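Local atomic coordinates of scytovirin (Scytonema varium, PDB entry 2QSK), a protein that binds carbohydrate as a lectin and has strong antiviral activity against T-tropic HIV-1, inhibiting viral fusion and infection. Residues Thr5-Glu10 / Thr41-Asp46; Asn12-Pro17 / Asn23-Gly28. All blocks are in the same frame, centred on the assembly; numbering follows the deposited sequence.

Contact 1 of 2, residues Thr5-Glu10 / Thr41-Asp46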
ATOM      1  N   THR A   5      -3.506   6.068  -5.251  1.00  7.70           N
ATOM      2  CA  THR A   5      -2.993   4.797  -5.768  1.00  8.73           C
ATOM      3  C   THR A   5      -1.546   4.533  -5.365  1.00  8.48           C
ATOM      4  O   THR A   5      -1.009   3.475  -5.712  1.00  9.95           O
ATOM      5  CB  THR A   5      -3.097   4.682  -7.311  1.00  9.75           C
ATOM      6  OG1 THR A   5      -2.130   5.525  -7.935  1.00 11.55           O
ATOM      7  CG2 THR A   5      -4.509   4.985  -7.812  1.00 11.16           C
ATOM      8  N   TYR A   6      -0.908   5.462  -4.648  1.00  7.93           N
ATOM      9  CA  TYR A   6       0.417   5.225  -4.082  1.00  7.94           C
ATOM     10  C   TYR A   6       0.246   4.522  -2.733  1.00  7.78           C
ATOM     11  O   TYR A   6      -0.487   5.010  -1.872  1.00  8.33           O
ATOM     12  CB  TYR A   6       1.157   6.542  -3.880  1.00  8.54           C
ATOM     13  CG  TYR A   6       2.555   6.325  -3.335  1.00  8.15           C
ATOM     14  CD1 TYR A   6       3.542   5.738  -4.124  1.00  9.88           C
ATOM     15  CD2 TYR A   6       2.877   6.673  -2.023  1.00  8.02           C
ATOM     16  CE1 TYR A   6       4.805   5.503  -3.634  1.00 10.63           C
ATOM     17  CE2 TYR A   6       4.154   6.473  -1.542  1.00  7.94           C
ATOM     18  CZ  TYR A   6       5.108   5.875  -2.334  1.00  9.67           C
ATOM     19  OH  TYR A   6       6.395   5.634  -1.881  1.00 11.01           O
ATOM     20  N   CYS A   7       0.914   3.374  -2.550  1.00  8.76           N
ATOM     21  CA  CYS A   7       0.772   2.594  -1.320  1.00  8.67           C
ATOM     22  C   CYS A   7       2.091   2.523  -0.577  1.00  8.95           C
ATOM     23  O   CYS A   7       3.108   2.119  -1.143  1.00 11.62           O
ATOM     24  CB  CYS A   7       0.264   1.189  -1.593  1.00 12.14           C
ATOM     25  SG  CYS A   7      -1.473   1.070  -2.050  1.00 14.82           S
ATOM     26  N   TRP A   8       2.073   2.887   0.696  1.00  8.84           N
ATOM     27  CA  TRP A   8       3.266   2.868   1.536  1.00  8.80           C
ATOM     28  C   TRP A   8       2.849   2.597   2.976  1.00  8.93           C
ATOM     29  O   TRP A   8       1.894   3.196   3.466  1.00 11.57           O
ATOM     30  CB  TRP A   8       4.005   4.208   1.425  1.00  9.55           C
ATOM     31  CG  TRP A   8       5.280   4.227   2.192  1.00  9.02           C
ATOM     32  CD1 TRP A   8       5.462   4.692   3.464  1.00  9.38           C
ATOM     33  CD2 TRP A   8       6.556   3.740   1.763  1.00 10.25           C
ATOM     34  NE1 TRP A   8       6.756   4.538   3.847  1.00 10.14           N
ATOM     35  CE2 TRP A   8       7.454   3.949   2.832  1.00 10.86           C
ATOM     36  CE3 TRP A   8       7.027   3.136   0.593  1.00 13.76           C
ATOM     37  CZ2 TRP A   8       8.799   3.585   2.761  1.00 14.50           C
ATOM     38  CZ3 TRP A   8       8.367   2.777   0.526  1.00 15.56           C
ATOM     39  CH2 TRP A   8       9.235   3.001   1.608  1.00 15.88           C
ATOM     40  N   ASN A   9       3.566   1.699   3.639  1.00  9.51           N
ATOM     41  CA  ASN A   9       3.336   1.393   5.045  1.00  9.91           C
ATOM     42  C   ASN A   9       4.184   2.297   5.929  1.00  8.80           C
ATOM     43  O   ASN A   9       5.381   2.090   6.079  1.00 11.00           O
ATOM     44  CB  ASN A   9       3.657  -0.073   5.319  1.00 12.15           C
ATOM     45  CG  ASN A   9       3.374  -0.466   6.755  1.00 12.82           C
ATOM     46  OD1 ASN A   9       2.942   0.342   7.574  1.00 13.57           O
ATOM     47  ND2 ASN A   9       3.633  -1.735   7.079  1.00 16.88           N
ATOM     48  N   GLU A  10       3.555   3.318   6.512  1.00  8.36           N
ATOM     49  CA  GLU A  10       4.269   4.296   7.321  1.00  7.98           C
ATOM     50  C   GLU A  10       4.762   3.741   8.667  1.00  8.47           C
ATOM     51  O   GLU A  10       5.547   4.402   9.346  1.00  8.87           O
ATOM     52  CB  GLU A  10       3.380   5.499   7.597  1.00  8.20           C
ATOM     53  CG  GLU A  10       2.991   6.288   6.347  1.00  7.56           C
ATOM     54  CD  GLU A  10       2.070   7.466   6.622  1.00  7.86           C
ATOM     55  OE1 GLU A  10       1.957   7.880   7.815  1.00  9.75           O
ATOM     56  OE2 GLU A  10       1.456   7.988   5.653  1.00  8.14           O
ATOM     57  N   THR A  41      -4.804  13.017   4.188  1.00 10.78           N
ATOM     58  CA  THR A  41      -5.621  11.812   4.087  1.00 10.79           C
ATOM     59  C   THR A  41      -5.058  10.950   2.963  1.00  9.31           C
ATOM     60  O   THR A  41      -4.886  11.409   1.841  1.00 10.57           O
ATOM     61  CB  THR A  41      -7.097  12.157   3.816  1.00 13.18           C
ATOM     62  OG1 THR A  41      -7.583  12.919   4.921  1.00 18.19           O
ATOM     63  CG2 THR A  41      -7.935  10.894   3.635  1.00 15.03           C
ATOM     64  N   SER A  42      -4.771   9.692   3.248  1.00  8.77           N
ATOM     65  CA  SER A  42      -4.180   8.834   2.226  1.00  8.58           C
ATOM     66  C   SER A  42      -5.127   8.626   1.044  1.00  8.08           C
ATOM     67  O   SER A  42      -4.708   8.742  -0.115  1.00  8.63           O
ATOM     68  CB  SER A  42      -3.793   7.488   2.819  1.00  9.08           C
ATOM     69  OG  SER A  42      -4.899   6.862   3.421  1.00 11.01           O
ATOM     70  N   ARG A  43      -6.377   8.302   1.349  1.00  8.80           N
ATOM     71  CA  ARG A  43      -7.380   7.960   0.330  1.00  9.57           C
ATOM     72  C   ARG A  43      -8.714   7.852   1.047  1.00 10.65           C
ATOM     73  O   ARG A  43      -8.757   7.650   2.254  1.00 11.53           O
ATOM     74  CB  ARG A  43      -7.054   6.626  -0.384  1.00  9.08           C
ATOM     75  CG  ARG A  43      -6.991   5.450   0.566  1.00  9.21           C
ATOM     76  CD  ARG A  43      -6.477   4.188  -0.119  1.00  9.10           C
ATOM     77  NE  ARG A  43      -5.112   4.329  -0.602  1.00  8.47           N
ATOM     78  CZ  ARG A  43      -4.024   4.261   0.169  1.00  8.28           C
ATOM     79  NH1 ARG A  43      -4.121   3.997   1.473  1.00  8.97           N
ATOM     80  NH2 ARG A  43      -2.824   4.496  -0.358  1.00  8.36           N
ATOM     81  N   LYS A  44      -9.794   7.928   0.271  1.00 12.18           N
ATOM     82  CA  LYS A  44     -11.156   7.766   0.783  0.50 14.67           C
ATOM     83  C   LYS A  44     -11.939   6.910  -0.210  1.00 15.06           C
ATOM     84  O   LYS A  44     -12.049   7.295  -1.369  1.00 18.22           O
ATOM     85  CB  LYS A  44     -11.853   9.127   0.934  0.50 18.62           C
ATOM     86  CG  LYS A  44     -10.951  10.294   1.323  0.50 21.03           C
ATOM     87  CD  LYS A  44     -11.744  11.586   1.512  0.50 21.74           C
ATOM     88  CE  LYS A  44     -10.856  12.735   1.965  0.50 22.39           C
ATOM     89  NZ  LYS A  44      -9.657  12.915   1.094  0.50 25.02           N
ATOM     90  N   PRO A  45     -12.451   5.732   0.220  1.00 15.18           N
ATOM     91  CA  PRO A  45     -12.301   5.072   1.516  1.00 16.19           C
ATOM     92  C   PRO A  45     -10.896   4.480   1.678  1.00 14.26           C
ATOM     93  O   PRO A  45     -10.185   4.243   0.686  1.00 13.64           O
ATOM     94  CB  PRO A  45     -13.340   3.953   1.458  1.00 18.30           C
ATOM     95  CG  PRO A  45     -13.395   3.607   0.044  1.00 19.47           C
ATOM     96  CD  PRO A  45     -13.258   4.907  -0.693  1.00 17.59           C
ATOM     97  N   ASP A  46     -10.514   4.259   2.932  1.00 15.91           N
ATOM     98  CA  ASP A  46      -9.288   3.543   3.286  1.00 14.35           C
ATOM     99  C   ASP A  46      -9.655   2.429   4.266  1.00 16.34           C
ATOM    100  O   ASP A  46     -10.221   2.711   5.317  1.00 19.45           O
ATOM    101  CB  ASP A  46      -8.292   4.488   3.952  1.00 14.74           C
ATOM    102  CG  ASP A  46      -6.904   3.875   4.095  1.00 14.77           C
ATOM    103  OD1 ASP A  46      -6.442   3.197   3.155  1.00 13.79           O
ATOM    104  OD2 ASP A  46      -6.257   4.087   5.145  1.00 21.39           O
TER
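Arg43 reaches across to the backbone of Tyr6 and to the sulfur of Cys7. This is a contact between two irregular loops of a small, disulfide-rich lectin fold with very little regular secondary structure. Arg43 loses the most surface, and its guanidinium makes the whole approach. Arg43 NH2 lies 2.8 Å from Tyr6 O, which sits at the edge of the guanidinium, in its plane. The same Arg43 NH2 is 4.1 Å from Cys7 SG, which comes in obliquely. Arg43 CG lies between its backbone N and carbonyl carbon (chi1 60°), and the bend at chi3 (63°) lays the guanidinium edge against Tyr6 O. NE and NH1 of Arg43 have partners of their own. NE donates to Pro4 O, and NH1 makes a salt bridge with Asp27. These bonds probably limit rotation of the buried group. Cys7 SG is disulfide-bonded to Cys55, whose loop also touches Arg43, so the arginine packs beside a covalent link. The ring of Tyr6 leads away from Arg43, and its OH bonds to Lys24 O. Asp46 OD1, in the 41-46 loop, accepts a salt-bridging hydrogen bond from Arg43 NH1 at 3.0 Å, met from above the carboxylate plane.

Contact 2 of 2, residues Asn12-Pro17 / Asn23-Gly28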
ATOM      1  N   ASN A  12       6.773   1.497   9.473  1.00 11.96           N
ATOM      2  CA  ASN A  12       8.170   1.091   9.507  1.00 14.40           C
ATOM      3  C   ASN A  12       9.134   2.205   9.114  1.00 12.19           C
ATOM      4  O   ASN A  12      10.306   1.945   8.849  1.00 15.04           O
ATOM      5  CB  ASN A  12       8.360  -0.157   8.612  1.00 18.48           C
ATOM      6  CG  ASN A  12       7.502  -1.306   9.065  1.00 19.84           C
ATOM      7  OD1 ASN A  12       7.360  -1.522  10.264  1.00 24.28           O
ATOM      8  ND2 ASN A  12       6.906  -2.032   8.125  1.00 23.77           N
ATOM      9  N   ASN A  13       8.673   3.464   9.114  1.00 10.36           N
ATOM     10  CA  ASN A  13       9.494   4.536   8.612  1.00 10.19           C
ATOM     11  C   ASN A  13      10.709   4.813   9.490  1.00 10.83           C
ATOM     12  O   ASN A  13      10.684   4.593  10.712  1.00 11.08           O
ATOM     13  CB  ASN A  13       8.679   5.826   8.492  1.00  9.47           C
ATOM     14  CG  ASN A  13       7.745   5.821   7.302  1.00  9.12           C
ATOM     15  OD1 ASN A  13       7.691   4.861   6.535  1.00 10.47           O
ATOM     16  ND2 ASN A  13       6.993   6.910   7.137  1.00  9.56           N
ATOM     17  N   PRO A  14      11.772   5.351   8.880  1.00 12.88           N
ATOM     18  CA  PRO A  14      12.922   5.770   9.672  1.00 13.53           C
ATOM     19  C   PRO A  14      12.505   6.820  10.687  1.00 12.80           C
ATOM     20  O   PRO A  14      11.775   7.772  10.350  1.00 15.02           O
ATOM     21  CB  PRO A  14      13.880   6.375   8.632  1.00 15.01           C
ATOM     22  CG  PRO A  14      13.418   5.904   7.336  1.00 16.90           C
ATOM     23  CD  PRO A  14      11.967   5.617   7.445  1.00 15.33           C
ATOM     24  N   GLY A  15      12.961   6.650  11.920  1.00 12.43           N
ATOM     25  CA  GLY A  15      12.642   7.565  12.995  1.00 13.15           C
ATOM     26  C   GLY A  15      11.370   7.270  13.738  1.00 11.28           C
ATOM     27  O   GLY A  15      11.112   7.911  14.772  1.00 12.19           O
ATOM     28  N   GLY A  16      10.567   6.347  13.221  1.00 10.46           N
ATOM     29  CA  GLY A  16       9.355   5.927  13.902  1.00 10.41           C
ATOM     30  C   GLY A  16       8.143   5.957  12.995  1.00  8.39           C
ATOM     31  O   GLY A  16       8.181   6.481  11.856  1.00  8.66           O
ATOM     32  N   PRO A  17       7.049   5.393  13.484  1.00  8.36           N
ATOM     33  CA  PRO A  17       5.833   5.366  12.686  1.00  8.52           C
ATOM     34  C   PRO A  17       5.436   6.782  12.240  1.00  7.70           C
ATOM     35  O   PRO A  17       5.449   7.729  13.026  1.00  8.33           O
ATOM     36  CB  PRO A  17       4.801   4.764  13.646  1.00 10.22           C
ATOM     37  CG  PRO A  17       5.610   3.917  14.593  1.00 10.67           C
ATOM     38  CD  PRO A  17       6.873   4.715  14.792  1.00  9.57           C
ATOM     39  N   ASN A  23       7.967  12.993   0.652  1.00  8.35           N
ATOM     40  CA  ASN A  23       6.595  12.592   0.405  1.00  8.03           C
ATOM     41  C   ASN A  23       6.413  11.113   0.075  1.00  7.64           C
ATOM     42  O   ASN A  23       5.346  10.559   0.311  1.00  8.59           O
ATOM     43  CB  ASN A  23       5.994  13.435  -0.728  1.00  8.61           C
ATOM     44  CG  ASN A  23       5.897  14.919  -0.387  1.00  8.72           C
ATOM     45  OD1 ASN A  23       5.879  15.309   0.782  1.00 10.61           O
ATOM     46  ND2 ASN A  23       5.790  15.752  -1.418  1.00  9.37           N
ATOM     47  N   LYS A  24       7.452  10.477  -0.468  1.00  8.54           N
ATOM     48  CA  LYS A  24       7.427   9.055  -0.826  0.50 10.85           C
ATOM     49  C   LYS A  24       7.319   8.152   0.400  1.00  7.95           C
ATOM     50  O   LYS A  24       7.014   6.971   0.279  1.00  9.35           O
ATOM     51  CB  LYS A  24       8.677   8.663  -1.626  0.50 16.11           C
ATOM     52  CG  LYS A  24       8.449   8.373  -3.097  0.50 20.45           C
ATOM     53  CD  LYS A  24       9.779   8.042  -3.761  0.50 20.73           C
ATOM     54  CE  LYS A  24       9.618   7.506  -5.161  0.50 22.27           C
ATOM     55  NZ  LYS A  24       9.038   6.148  -5.166  0.50 21.50           N
ATOM     56  N   GLN A  25       7.569   8.689   1.598  1.00  7.73           N
ATOM     57  CA  GLN A  25       7.457   7.911   2.834  1.00  7.63           C
ATOM     58  C   GLN A  25       6.070   8.045   3.467  1.00  7.35           C
ATOM     59  O   GLN A  25       5.854   7.603   4.601  1.00  8.04           O
ATOM     60  CB  GLN A  25       8.535   8.360   3.825  1.00  8.45           C
ATOM     61  CG  GLN A  25       9.929   8.038   3.323  1.00  9.07           C
ATOM     62  CD  GLN A  25      10.968   8.761   4.121  1.00  9.87           C
ATOM     63  OE1 GLN A  25      10.868   9.972   4.321  1.00 10.58           O
ATOM     64  NE2 GLN A  25      11.950   8.022   4.634  1.00 12.51           N
ATOM     65  N   CYS A  26       5.127   8.641   2.728  1.00  7.33           N
ATOM     66  CA  CYS A  26       3.782   8.832   3.240  0.75  7.19           C
ATOM     67  C   CYS A  26       2.785   8.126   2.318  1.00  7.05           C
ATOM     68  O   CYS A  26       2.916   8.135   1.089  1.00  7.63           O
ATOM     69  CB  CYS A  26       3.465  10.323   3.380  0.75  8.37           C
ATOM     70  SG  CYS A  26       4.618  11.183   4.486  0.75  8.52           S
ATOM     71  N   ASP A  27       1.809   7.471   2.928  1.00  6.95           N
ATOM     72  CA  ASP A  27       0.843   6.658   2.177  1.00  6.77           C
ATOM     73  C   ASP A  27      -0.109   7.517   1.348  1.00  6.69           C
ATOM     74  O   ASP A  27      -0.568   8.583   1.780  1.00  7.23           O
ATOM     75  CB  ASP A  27       0.032   5.830   3.173  1.00  7.37           C
ATOM     76  CG  ASP A  27      -0.791   4.722   2.529  1.00  8.04           C
ATOM     77  OD1 ASP A  27      -0.464   4.258   1.417  1.00  8.14           O
ATOM     78  OD2 ASP A  27      -1.779   4.301   3.180  1.00  9.87           O
ATOM     79  N   GLY A  28      -0.461   7.010   0.170  1.00  6.92           N
ATOM     80  CA  GLY A  28      -1.484   7.636  -0.642  1.00  6.84           C
ATOM     81  C   GLY A  28      -1.141   9.080  -0.959  1.00  6.90           C
ATOM     82  O   GLY A  28      -0.037   9.410  -1.352  1.00  7.77           O
TER
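The Asn13 amide points its ND2 at the backbone oxygen of Gln25, not at its amide; the two amide planes are 23° apart. The ring of Pro14 lies beside the Gln25 amide. The backbone oxygen of Gln25 lies tilted from the plane of the Asn13 amide, by 18°. At the Gln25 amide, NE2 is 3.7 Å from both Pro14 CG and Pro14 CD. The motif is a type II beta turn, Asn13 to Gly16, packed against a short 3-10 segment, 23-25. Gly16 N donates to Asn13 O to close the turn. Gly15 takes the third position with positive phi, as this turn type requires. On the other side, Cys26 N bonds to Asn23 O at the end of the 3-10 segment. Cys26 itself is disulfide-linked to Cys38.

Asn13 is buried, and its polar atoms have several partners. ND2 has a second acceptor, Arg19 O, besides Gln25 O, and OD1 accepts from Trp8 NE1. Bonds to both ends of the amide fix its flip and probably its rotation. Gln25 has its CG anti to the carbonyl carbon (chi1 -66°), and the chain runs out extended to Pro14. Its OE1 accepts from Ser21 N and Asn22 N, which probably keeps NE2 turned to the proline ring. Gln25 CB adds a looser contact, 3.9 Å from Asn13 ND2. One hydrogen bond joins the two loops: Asn13 ND2 donates to Gln25 O at 2.9 Å, in the carbonyl plane.

Overall arrangement
Contact 2 is nested along the chain inside the loop closed by contact 1, and their centres are about 12 Å apart. Contact 1 is buried, its centre about 7 Å from the centre of the chain, against about 12 Å for contact 2, which is partly buried. Their chemistry differs: a charged guanidinium beside a disulfide in contact 1, neutral amides and a proline in contact 2. The two also touch directly. Glu10 OE2 probably bonds to Asp27 N (2.8 Å), and Trp8 CD1 packs 3.1 Å from Gln25 O. The 23-28 segment binds both halves of contact 1.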